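Local coordinates for protein putrescine aminotransferase (Halomonas elongata DSM 2581, PDB 6GWI) that probably catalyses pyridoxal-5'-phosphate-dependent transfer of amino groups, with putrescine a likely donor, as a class-III aminotransferase, at residues B[59-64]-B[331-336]; B[105-110]-B[275-280]; B[180-183]-B[187-190]; B[208-213]-B[247-252]. One frame throughout, in Å; residues are numbered along the deposited sequence.

Contact 1: residues B[59-64]-B[331-336]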
loop_
_atom_site.group_PDB
_atom_site.type_symbol
_atom_site.label_atom_id
_atom_site.label_comp_id
_atom_site.label_asym_id
_atom_site.label_seq_id
_atom_site.Cartn_x
_atom_site.Cartn_y
_atom_site.Cartn_z
ATOM N N VAL B 59 2.636 1.622 17.426
ATOM C CA VAL B 59 3.535 0.754 18.189
ATOM C C VAL B 59 2.913 0.422 19.543
ATOM O O VAL B 59 3.355 0.915 20.588
ATOM C CB VAL B 59 4.925 1.399 18.358
ATOM C CG1 VAL B 59 5.897 0.411 18.995
ATOM C CG2 VAL B 59 5.463 1.892 17.011
ATOM N N ASN B 60 1.897 -0.444 19.534
ATOM C CA ASN B 60 1.098 -0.662 20.735
ATOM C C ASN B 60 1.880 -1.410 21.808
ATOM O O ASN B 60 1.799 -1.067 22.993
ATOM C CB ASN B 60 -0.178 -1.421 20.375
ATOM C CG ASN B 60 -1.184 -0.555 19.641
ATOM O OD1 ASN B 60 -0.934 0.623 19.376
ATOM N ND2 ASN B 60 -2.332 -1.133 19.314
ATOM N N LEU B 61 2.640 -2.433 21.422
ATOM C CA LEU B 61 3.441 -3.186 22.380
ATOM C C LEU B 61 4.790 -2.535 22.673
ATOM O O LEU B 61 5.638 -3.167 23.315
ATOM C CB LEU B 61 3.655 -4.615 21.885
ATOM C CG LEU B 61 2.415 -5.512 21.886
ATOM C CD1 LEU B 61 2.798 -6.913 21.435
ATOM C CD2 LEU B 61 1.737 -5.554 23.254
ATOM N N GLY B 62 5.006 -1.302 22.229
ATOM C CA GLY B 62 6.246 -0.609 22.505
ATOM C C GLY B 62 7.416 -1.162 21.723
ATOM O O GLY B 62 7.286 -2.165 21.013
ATOM N N TYR B 63 8.565 -0.511 21.835
ATOM C CA TYR B 63 9.753 -0.942 21.120
ATOM C C TYR B 63 10.503 -1.985 21.941
ATOM O O TYR B 63 10.460 -1.985 23.175
ATOM C CB TYR B 63 10.657 0.256 20.821
ATOM C CG TYR B 63 9.963 1.382 20.070
ATOM C CD1 TYR B 63 9.893 1.382 18.681
ATOM C CD2 TYR B 63 9.384 2.448 20.751
ATOM C CE1 TYR B 63 9.264 2.406 17.993
ATOM C CE2 TYR B 63 8.753 3.477 20.070
ATOM C CZ TYR B 63 8.697 3.449 18.692
ATOM O OH TYR B 63 8.072 4.468 18.008
ATOM N N GLY B 64 11.211 -2.866 21.241
ATOM C CA GLY B 64 12.041 -3.862 21.887
ATOM C C GLY B 64 11.364 -5.160 22.262
ATOM O O GLY B 64 11.880 -5.876 23.128
ATOM N N LEU B 331 0.370 -11.868 13.700
ATOM C CA LEU B 331 -0.199 -12.942 14.504
ATOM C C LEU B 331 0.406 -12.957 15.903
ATOM O O LEU B 331 -0.312 -13.078 16.903
ATOM C CB LEU B 331 0.027 -14.286 13.814
ATOM C CG LEU B 331 -0.442 -15.527 14.581
ATOM C CD1 LEU B 331 -1.949 -15.498 14.815
ATOM C CD2 LEU B 331 -0.032 -16.791 13.839
ATOM N N LYS B 332 1.733 -12.871 15.991
ATOM C CA LYS B 332 2.376 -12.908 17.299
ATOM C C LYS B 332 1.991 -11.685 18.121
ATOM O O LYS B 332 1.779 -11.785 19.334
ATOM C CB LYS B 332 3.892 -12.997 17.135
ATOM C CG LYS B 332 4.638 -13.364 18.412
ATOM C CD LYS B 332 4.211 -14.749 18.897
ATOM C CE LYS B 332 5.325 -15.475 19.629
ATOM N NZ LYS B 332 4.816 -16.688 20.334
ATOM N N ASN B 333 1.889 -10.524 17.470
ATOM C CA ASN B 333 1.459 -9.310 18.157
ATOM C C ASN B 333 0.071 -9.484 18.765
ATOM O O ASN B 333 -0.148 -9.162 19.938
ATOM C CB ASN B 333 1.488 -8.133 17.179
ATOM C CG ASN B 333 0.953 -6.853 17.784
ATOM O OD1 ASN B 333 1.575 -6.260 18.663
ATOM N ND2 ASN B 333 -0.202 -6.411 17.301
ATOM N N LEU B 334 -0.880 -10.014 17.988
ATOM C CA LEU B 334 -2.218 -10.245 18.522
ATOM C C LEU B 334 -2.192 -11.240 19.680
ATOM O O LEU B 334 -2.875 -11.041 20.691
ATOM C CB LEU B 334 -3.155 -10.741 17.421
ATOM C CG LEU B 334 -3.368 -9.813 16.225
ATOM C CD1 LEU B 334 -4.274 -10.488 15.209
ATOM C CD2 LEU B 334 -3.953 -8.482 16.672
ATOM N N GLU B 335 -1.431 -12.331 19.542
ATOM C CA GLU B 335 -1.359 -13.326 20.609
ATOM C C GLU B 335 -0.819 -12.717 21.898
ATOM O O GLU B 335 -1.276 -13.056 22.997
ATOM C CB GLU B 335 -0.484 -14.503 20.175
ATOM C CG GLU B 335 -1.112 -15.396 19.116
ATOM C CD GLU B 335 -0.104 -16.323 18.455
ATOM O OE1 GLU B 335 1.115 -16.130 18.651
ATOM O OE2 GLU B 335 -0.532 -17.244 17.727
ATOM N N LEU B 336 0.173 -11.829 21.784
ATOM C CA LEU B 336 0.735 -11.179 22.962
ATOM C C LEU B 336 -0.253 -10.183 23.559
ATOM O O LEU B 336 -0.468 -10.162 24.778
ATOM C CB LEU B 336 2.040 -10.476 22.593
ATOM C CG LEU B 336 3.220 -11.393 22.278
ATOM C CD1 LEU B 336 4.357 -10.595 21.667
ATOM C CD2 LEU B 336 3.680 -12.115 23.534
#

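Contact 2: residues B[105-110]-B[275-280]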
loop_
_atom_site.group_PDB
_atom_site.type_symbol
_atom_site.label_atom_id
_atom_site.label_comp_id
_atom_site.label_asym_id
_atom_site.label_seq_id
_atom_site.Cartn_x
_atom_site.Cartn_y
_atom_site.Cartn_z
ATOM N N PRO B 105 -15.966 -8.596 15.797
ATOM C CA PRO B 105 -17.353 -8.731 16.256
ATOM C C PRO B 105 -18.090 -9.827 15.507
ATOM O O PRO B 105 -17.622 -10.371 14.505
ATOM C CB PRO B 105 -17.963 -7.354 15.964
ATOM C CG PRO B 105 -16.808 -6.434 15.939
ATOM C CD PRO B 105 -15.668 -7.221 15.362
ATOM N N ALA B 106 -19.287 -10.131 16.000
ATOM C CA ALA B 106 -20.116 -11.154 15.382
ATOM C C ALA B 106 -20.453 -10.768 13.947
ATOM O O ALA B 106 -20.592 -9.590 13.608
ATOM C CB ALA B 106 -21.399 -11.365 16.185
ATOM N N HIS B 107 -20.583 -11.785 13.101
ATOM C CA HIS B 107 -20.975 -11.663 11.702
ATOM C C HIS B 107 -19.867 -11.075 10.840
ATOM O O HIS B 107 -20.100 -10.771 9.662
ATOM C CB HIS B 107 -22.212 -10.769 11.548
ATOM C CG HIS B 107 -23.335 -11.125 12.470
ATOM N ND1 HIS B 107 -23.920 -12.371 12.494
ATOM C CD2 HIS B 107 -23.975 -10.390 13.412
ATOM C CE1 HIS B 107 -24.872 -12.389 13.409
ATOM N NE2 HIS B 107 -24.926 -11.201 13.982
ATOM N N ILE B 108 -18.668 -10.913 11.387
ATOM C CA ILE B 108 -17.499 -10.471 10.634
ATOM C C ILE B 108 -16.501 -11.619 10.699
ATOM O O ILE B 108 -15.768 -11.762 11.686
ATOM C CB ILE B 108 -16.926 -9.166 11.194
ATOM C CG1 ILE B 108 -18.019 -8.091 11.133
ATOM C CG2 ILE B 108 -15.704 -8.732 10.403
ATOM C CD1 ILE B 108 -17.687 -6.805 11.848
ATOM N N ASN B 109 -16.472 -12.450 9.654
ATOM C CA ASN B 109 -15.756 -13.719 9.707
ATOM C C ASN B 109 -14.711 -13.901 8.609
ATOM O O ASN B 109 -14.128 -14.988 8.510
ATOM C CB ASN B 109 -16.766 -14.873 9.655
ATOM C CG ASN B 109 -17.723 -14.860 10.832
ATOM O OD1 ASN B 109 -17.301 -14.920 11.986
ATOM N ND2 ASN B 109 -19.019 -14.782 10.545
ATOM N N ARG B 110 -14.450 -12.888 7.786
ATOM C CA ARG B 110 -13.460 -13.018 6.722
ATOM C C ARG B 110 -12.597 -11.766 6.660
ATOM O O ARG B 110 -12.985 -10.690 7.122
ATOM C CB ARG B 110 -14.118 -13.279 5.359
ATOM C CG ARG B 110 -14.728 -14.668 5.252
ATOM C CD ARG B 110 -15.746 -14.751 4.138
ATOM N NE ARG B 110 -16.477 -16.016 4.168
ATOM C CZ ARG B 110 -17.715 -16.167 4.636
ATOM N NH1 ARG B 110 -18.393 -15.135 5.123
ATOM N NH2 ARG B 110 -18.281 -17.365 4.612
ATOM N N GLY B 275 -20.827 -0.030 20.199
ATOM C CA GLY B 275 -21.861 -0.993 19.854
ATOM C C GLY B 275 -22.306 -0.966 18.409
ATOM O O GLY B 275 -23.500 -1.133 18.127
ATOM N N LEU B 276 -21.378 -0.758 17.482
ATOM C CA LEU B 276 -21.695 -0.772 16.064
ATOM C C LEU B 276 -21.485 -2.163 15.471
ATOM O O LEU B 276 -20.708 -2.974 15.980
ATOM C CB LEU B 276 -20.828 0.228 15.301
ATOM C CG LEU B 276 -20.689 1.647 15.849
ATOM C CD1 LEU B 276 -19.700 2.422 14.987
ATOM C CD2 LEU B 276 -22.028 2.366 15.891
ATOM N N GLU B 277 -22.184 -2.425 14.365
ATOM C CA GLU B 277 -21.998 -3.641 13.579
ATOM C C GLU B 277 -21.677 -3.215 12.150
ATOM O O GLU B 277 -22.575 -3.138 11.295
ATOM C CB GLU B 277 -23.208 -4.571 13.598
ATOM C CG GLU B 277 -22.863 -5.956 13.043
ATOM C CD GLU B 277 -24.058 -6.686 12.479
ATOM O OE1 GLU B 277 -25.194 -6.310 12.827
ATOM O OE2 GLU B 277 -23.863 -7.632 11.686
ATOM N N PRO B 278 -20.423 -2.889 11.864
ATOM C CA PRO B 278 -20.067 -2.482 10.506
ATOM C C PRO B 278 -20.113 -3.662 9.548
ATOM O O PRO B 278 -20.038 -4.832 9.934
ATOM C CB PRO B 278 -18.645 -1.933 10.657
ATOM C CG PRO B 278 -18.109 -2.599 11.871
ATOM C CD PRO B 278 -19.281 -2.772 12.792
ATOM N N ASP B 279 -20.299 -3.335 8.278
ATOM C CA ASP B 279 -20.217 -4.329 7.221
ATOM C C ASP B 279 -18.782 -4.541 6.775
ATOM O O ASP B 279 -18.432 -5.637 6.324
ATOM C CB ASP B 279 -21.101 -3.902 6.050
ATOM C CG ASP B 279 -22.567 -3.834 6.433
ATOM O OD1 ASP B 279 -23.185 -4.905 6.602
ATOM O OD2 ASP B 279 -23.087 -2.709 6.608
ATOM N N LEU B 280 -17.943 -3.520 6.916
ATOM C CA LEU B 280 -16.534 -3.606 6.565
ATOM C C LEU B 280 -15.728 -2.808 7.575
ATOM O O LEU B 280 -16.177 -1.786 8.090
ATOM C CB LEU B 280 -16.281 -3.078 5.150
ATOM C CG LEU B 280 -17.098 -3.714 4.022
ATOM C CD1 LEU B 280 -17.060 -2.839 2.783
ATOM C CD2 LEU B 280 -16.581 -5.109 3.701
#

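Contact 3: residues B[180-183]-B[187-190]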
loop_
_atom_site.group_PDB
_atom_site.type_symbol
_atom_site.label_atom_id
_atom_site.label_comp_id
_atom_site.label_asym_id
_atom_site.label_seq_id
_atom_site.Cartn_x
_atom_site.Cartn_y
_atom_site.Cartn_z
ATOM N N ILE B 180 -20.212 14.950 5.153
ATOM C CA ILE B 180 -21.068 15.628 6.112
ATOM C C ILE B 180 -20.197 16.180 7.239
ATOM O O ILE B 180 -19.003 15.897 7.332
ATOM C CB ILE B 180 -22.167 14.698 6.670
ATOM C CG1 ILE B 180 -21.534 13.521 7.417
ATOM C CG2 ILE B 180 -23.058 14.206 5.540
ATOM C CD1 ILE B 180 -22.528 12.587 8.070
ATOM N N ARG B 181 -20.817 16.972 8.108
ATOM C CA ARG B 181 -20.104 17.631 9.192
ATOM C C ARG B 181 -19.591 16.612 10.207
ATOM O O ARG B 181 -20.111 15.499 10.332
ATOM C CB ARG B 181 -21.020 18.641 9.880
ATOM C CG ARG B 181 -22.223 17.998 10.559
ATOM C CD ARG B 181 -23.220 19.039 11.037
ATOM N NE ARG B 181 -22.626 20.011 11.947
ATOM C CZ ARG B 181 -23.273 21.062 12.441
ATOM N NH1 ARG B 181 -24.538 21.278 12.109
ATOM N NH2 ARG B 181 -22.656 21.897 13.264
ATOM N N GLN B 182 -18.535 17.019 10.957
ATOM C CA GLN B 182 -17.878 16.147 11.920
ATOM C C GLN B 182 -18.413 16.392 13.327
ATOM O O GLN B 182 -18.737 17.528 13.685
ATOM C CB GLN B 182 -16.364 16.378 11.910
ATOM C CG GLN B 182 -15.964 17.823 12.176
ATOM C CD GLN B 182 -14.479 17.993 12.440
ATOM O OE1 GLN B 182 -13.766 17.027 12.718
ATOM N NE2 GLN B 182 -14.011 19.233 12.377
ATOM N N PRO B 183 -18.499 15.354 14.170
ATOM C CA PRO B 183 -19.012 15.550 15.542
ATOM C C PRO B 183 -17.964 16.122 16.496
ATOM O O PRO B 183 -17.640 15.542 17.536
ATOM C CB PRO B 183 -19.458 14.132 15.927
ATOM C CG PRO B 183 -18.519 13.234 15.183
ATOM C CD PRO B 183 -18.239 13.931 13.870
ATOM N N GLY B 187 -14.802 22.452 18.751
ATOM C CA GLY B 187 -14.514 23.352 17.653
ATOM C C GLY B 187 -15.740 23.894 16.954
ATOM O O GLY B 187 -15.711 25.018 16.444
ATOM N N GLU B 188 -16.834 23.126 16.928
ATOM C CA GLU B 188 -17.949 23.452 16.054
ATOM C C GLU B 188 -19.324 23.351 16.697
ATOM O O GLU B 188 -20.319 23.586 16.002
ATOM C CB GLU B 188 -17.916 22.535 14.815
ATOM C CG GLU B 188 -16.598 22.574 14.055
ATOM C CD GLU B 188 -16.650 21.815 12.742
ATOM O OE1 GLU B 188 -17.758 21.427 12.320
ATOM O OE2 GLU B 188 -15.578 21.596 12.140
ATOM N N GLY B 189 -19.425 23.028 17.985
ATOM C CA GLY B 189 -20.723 22.752 18.569
ATOM C C GLY B 189 -20.992 23.384 19.918
ATOM O O GLY B 189 -22.002 23.066 20.556
ATOM N N ARG B 190 -20.113 24.276 20.372
ATOM C CA ARG B 190 -20.280 24.832 21.710
ATOM C C ARG B 190 -21.490 25.745 21.805
ATOM O O ARG B 190 -21.811 26.218 22.901
ATOM C CB ARG B 190 -19.022 25.591 22.136
ATOM C CG ARG B 190 -17.775 24.726 22.201
ATOM C CD ARG B 190 -16.870 25.117 23.358
ATOM N NE ARG B 190 -16.534 26.538 23.343
ATOM C CZ ARG B 190 -15.568 27.078 22.606
ATOM N NH1 ARG B 190 -14.830 26.323 21.803
ATOM N NH2 ARG B 190 -15.345 28.383 22.669
HETATM O O HOH W 1 -19.962 20.108 12.887
HETATM O O HOH W 2 -17.659 19.747 10.007
#

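Contact 4: residues B[208-213]-B[247-252]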
loop_
_atom_site.group_PDB
_atom_site.type_symbol
_atom_site.label_atom_id
_atom_site.label_comp_id
_atom_site.label_asym_id
_atom_site.label_seq_id
_atom_site.Cartn_x
_atom_site.Cartn_y
_atom_site.Cartn_z
ATOM N N LYS B 208 -27.907 14.160 4.200
ATOM C CA LYS B 208 -27.109 13.884 3.014
ATOM C C LYS B 208 -27.723 12.745 2.208
ATOM O O LYS B 208 -27.788 12.808 0.975
ATOM C CB LYS B 208 -25.679 13.529 3.411
ATOM C CG LYS B 208 -24.690 13.634 2.267
ATOM C CD LYS B 208 -24.465 15.112 1.973
ATOM C CE LYS B 208 -24.335 15.451 0.515
ATOM N NZ LYS B 208 -23.963 16.893 0.413
ATOM N N ILE B 209 -28.179 11.695 2.899
ATOM C CA ILE B 209 -28.837 10.570 2.238
ATOM C C ILE B 209 -30.028 11.056 1.421
ATOM O O ILE B 209 -30.183 10.709 0.244
ATOM C CB ILE B 209 -29.258 9.518 3.284
ATOM C CG1 ILE B 209 -28.016 8.846 3.880
ATOM C CG2 ILE B 209 -30.202 8.483 2.687
ATOM C CD1 ILE B 209 -28.284 8.069 5.154
ATOM N N LEU B 210 -30.895 11.859 2.039
ATOM C CA LEU B 210 -32.065 12.373 1.338
ATOM C C LEU B 210 -31.686 13.357 0.235
ATOM O O LEU B 210 -32.418 13.486 -0.752
ATOM C CB LEU B 210 -33.024 13.018 2.339
ATOM C CG LEU B 210 -33.571 12.043 3.385
ATOM C CD1 LEU B 210 -34.382 12.768 4.450
ATOM C CD2 LEU B 210 -34.413 10.966 2.717
ATOM N N GLU B 211 -30.568 14.075 0.386
ATOM C CA GLU B 211 -30.127 14.972 -0.678
ATOM C C GLU B 211 -29.682 14.190 -1.909
ATOM O O GLU B 211 -29.985 14.575 -3.043
ATOM C CB GLU B 211 -28.992 15.868 -0.182
ATOM C CG GLU B 211 -28.350 16.724 -1.273
ATOM C CD GLU B 211 -27.121 17.471 -0.791
ATOM O OE1 GLU B 211 -26.797 17.376 0.412
ATOM O OE2 GLU B 211 -26.477 18.150 -1.617
ATOM N N LEU B 212 -28.932 13.107 -1.704
ATOM C CA LEU B 212 -28.483 12.287 -2.820
ATOM C C LEU B 212 -29.567 11.319 -3.275
ATOM O O LEU B 212 -29.631 10.975 -4.461
ATOM C CB LEU B 212 -27.228 11.512 -2.419
ATOM C CG LEU B 212 -26.007 12.344 -2.022
ATOM C CD1 LEU B 212 -24.997 11.457 -1.297
ATOM C CD2 LEU B 212 -25.364 13.036 -3.221
ATOM N N GLY B 213 -30.425 10.888 -2.355
ATOM C CA GLY B 213 -31.376 9.829 -2.623
ATOM C C GLY B 213 -30.827 8.502 -2.140
ATOM O O GLY B 213 -29.761 8.072 -2.589
ATOM N N ALA B 247 -30.524 2.445 10.431
ATOM C CA ALA B 247 -31.592 1.453 10.470
ATOM C C ALA B 247 -32.726 1.793 9.514
ATOM O O ALA B 247 -33.479 0.896 9.119
ATOM C CB ALA B 247 -32.144 1.325 11.891
ATOM N N LYS B 248 -32.882 3.067 9.161
ATOM C CA LYS B 248 -33.963 3.490 8.282
ATOM C C LYS B 248 -33.632 3.292 6.809
ATOM O O LYS B 248 -34.552 3.265 5.984
ATOM C CB LYS B 248 -34.290 4.963 8.547
ATOM C CG LYS B 248 -34.970 5.202 9.886
ATOM C CD LYS B 248 -34.986 6.674 10.282
ATOM C CE LYS B 248 -35.603 7.561 9.214
ATOM N NZ LYS B 248 -35.901 8.923 9.746
ATOM N N TYR B 249 -32.350 3.158 6.464
ATOM C CA TYR B 249 -31.903 3.121 5.078
ATOM C C TYR B 249 -31.027 1.900 4.838
ATOM O O TYR B 249 -30.329 1.429 5.739
ATOM C CB TYR B 249 -31.135 4.406 4.732
ATOM C CG TYR B 249 -31.952 5.647 5.006
ATOM C CD1 TYR B 249 -32.947 6.054 4.130
ATOM C CD2 TYR B 249 -31.745 6.398 6.156
ATOM C CE1 TYR B 249 -33.708 7.179 4.385
ATOM C CE2 TYR B 249 -32.498 7.525 6.419
ATOM C CZ TYR B 249 -33.481 7.909 5.532
ATOM O OH TYR B 249 -34.231 9.030 5.792
ATOM N N ASP B 250 -31.072 1.389 3.605
ATOM C CA ASP B 250 -30.312 0.198 3.216
ATOM C C ASP B 250 -28.945 0.660 2.714
ATOM O O ASP B 250 -28.698 0.823 1.517
ATOM C CB ASP B 250 -31.073 -0.605 2.170
ATOM C CG ASP B 250 -30.463 -1.970 1.928
ATOM O OD1 ASP B 250 -29.609 -2.393 2.733
ATOM O OD2 ASP B 250 -30.847 -2.623 0.934
ATOM N N ILE B 251 -28.040 0.869 3.664
ATOM C CA ILE B 251 -26.720 1.428 3.398
ATOM C C ILE B 251 -25.693 0.650 4.204
ATOM O O ILE B 251 -25.966 0.229 5.332
ATOM C CB ILE B 251 -26.706 2.927 3.771
ATOM C CG1 ILE B 251 -25.329 3.548 3.559
ATOM C CG2 ILE B 251 -27.168 3.100 5.224
ATOM C CD1 ILE B 251 -25.246 5.009 3.985
ATOM N N LEU B 252 -24.512 0.448 3.625
ATOM C CA LEU B 252 -23.449 -0.251 4.332
ATOM C C LEU B 252 -22.750 0.693 5.303
ATOM O O LEU B 252 -22.600 1.891 5.043
ATOM C CB LEU B 252 -22.431 -0.824 3.348
ATOM C CG LEU B 252 -22.942 -1.867 2.355
ATOM C CD1 LEU B 252 -21.849 -2.215 1.364
ATOM C CD2 LEU B 252 -23.409 -3.121 3.077
#

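Contact 1: residues B[59-64]-B[331-336]
L61 reaches across from the 59-64 loop and lays one methyl, CD1, against both N333 and L336 of helix 324-339. L61 CD1 lies 3.1 Å from N333 OD1, a close approach of carbon to oxygen, and L61 CG stands 3.4 Å from the same oxygen. The leucine and asparagine side chains run obliquely past each other. N333 has CG anti to its backbone N (chi1 176°), and this carries the amide out from the helix to the leucine. L336 sits almost one turn further along and crosses L61 at about a right angle. Here L61 CD1 is 3.8 Å from L336 CB. The leucine springs from a type I beta turn, V59 to G62. The polar end of N333 is held elsewhere: OD1 is hydrogen-bonded to S289 OG, which also bonds L61 N. N333 ND2 makes weak hydrogen bonds to G286 O and L287 O. The contact thus meets the chain directly after K285 of the pyridoxal-5'-phosphate pocket. Y63, in the same loop, packs on Y81 of the second subunit. Apolar carbon covers a buried amide oxygen whose hydrogen bond comes from a third part of the chain, and the direct contact itself rests on van der Waals packing.

Contact 2: residues B[105-110]-B[275-280]
E277 and H107 meet at the exposed end of this contact, while I108 and P278 meet at its buried end. E277 gives up the most surface. Its chain starts with CG anti to the backbone N (chi1 -167°) and stays extended, which carries the carboxylate over to the histidine. The two side chains cross at about a right angle. E277 OE2 approaches H107 CD2 to 3.3 Å, and the ring and carboxylate planes are 43° apart. The oxygen faces carbon here, with H107 NE2 4.4 Å from E277 OE2. E277 is poorly ordered, so its position is less certain. Deeper in, I108 CD1 lies 3.6 Å from P278 O and 4.2 Å from P278 CG. I108 ends a type II beta turn that begins at P105. The contact joins the start of strand 108-114 to the chain leading into strand 280-283, the two strands that flank 295-300. Nearby, N109 O bonds H14 ND1 of the second subunit. At the buried end a methyl meets a proline ring and carbonyl by van der Waals contact. At the surface, any attraction between E277 and a charged H107 would be long-range and probably weak, since the charged atoms do not pair.

Contact 3: residues B[180-183]-B[187-190]
Q182 and E188 are brought together by two different first torsions. Q182 CG sits between the backbone N and the carbonyl carbon (chi1 56°), and its chain runs on extended. E188 CG lies beside its own backbone N, anti to the carbonyl carbon (chi1 -55°), and that chain is extended too. The side chains cross at about a right angle. Q182 NE2 donates to E188 OE2 at 2.8 Å, with a nearly straight N-H...O angle. The acceptor lies close to the plane of the glutamine amide, but the donor stands well above the carboxylate plane. The other carboxylate oxygen, E188 OE1, takes a hydrogen from each of two waters. Water 1 donates to E188 OE1 at 2.6 Å and to Q182 O at 3.0 Å, and it accepts from R181 NE at 2.8 Å. Water 2 accepts from Q182 N at 3.0 Å and donates to E188 OE1. R181 meets E188 through water 1, and its positive charge probably still helps to stabilise the carboxylate. Q182 OE1 is bonded by N148 ND2 and Q226 NE2, so both ends of the amide are engaged and its rotation is fixed. The arrangement ties the loop leaving strand 177-180 to the short helix 185-188 just after it. I180 packs on strand 142-146, and R181 lies against F197 and T200 of helix 194-212.

Contact 4: residues B[208-213]-B[247-252]
The Y249 ring is covered on one face by I209 and on the opposite face by its own neighbour K248. I209 CG2 sits over the ring centre, 4.0 Å from the centroid of the Y249 ring and 12° off the normal, which makes a CH-pi contact. K248 CB lies over the other face, offset toward the rim. I209 has CG1 beside the backbone N (chi1 -69°) and CG2 anti to that N. CG2 thereby takes the ring centre, while I209 CD1 reaches Y249 CD2 at 4.0 Å. L210 comes to the hydroxyl end at about a right angle, with L210 CD2 3.6 Å from Y249 OH. That hydroxyl is hydrogen-bonded to E206 OE2, further back on helix 194-212, and the same carboxylate oxygen forms a salt bridge with K248 NZ. I251 adds a looser apolar touch, I209 CD1 to I251 CD1 at 4.5 Å, and also packs on V217 and F220. The contact joins the end of helix 194-212 to the chain between helix 238-248 and strand 252-255. Such packing of helices on a parallel sheet belongs to the alpha/beta large domain of fold-type I aminotransferases.

Overall arrangement
From the N terminus, the 59-64 loop comes first and meets helix 324-339, so contact 1 closes the largest loop and encloses the other three. Contact 2 opens at 105-110 and closes at 275-280, inside it, tying the chain at strands 108-114 and 280-283. Contacts 3 and 4 lie within contact 2, in series. Contact 3 closes a tight local loop between the end of strand 177-180 and helix 185-188. Contact 4 ties helix 194-212 to the approach to strand 252-255. No pair crosses. Contact 4 touches contact 3 through K208 and I180, and contact 2 through L252 and D279. Contact 1 lies across the chain centre from contacts 3 and 4. Contacts 1 and 2 both touch the second subunit.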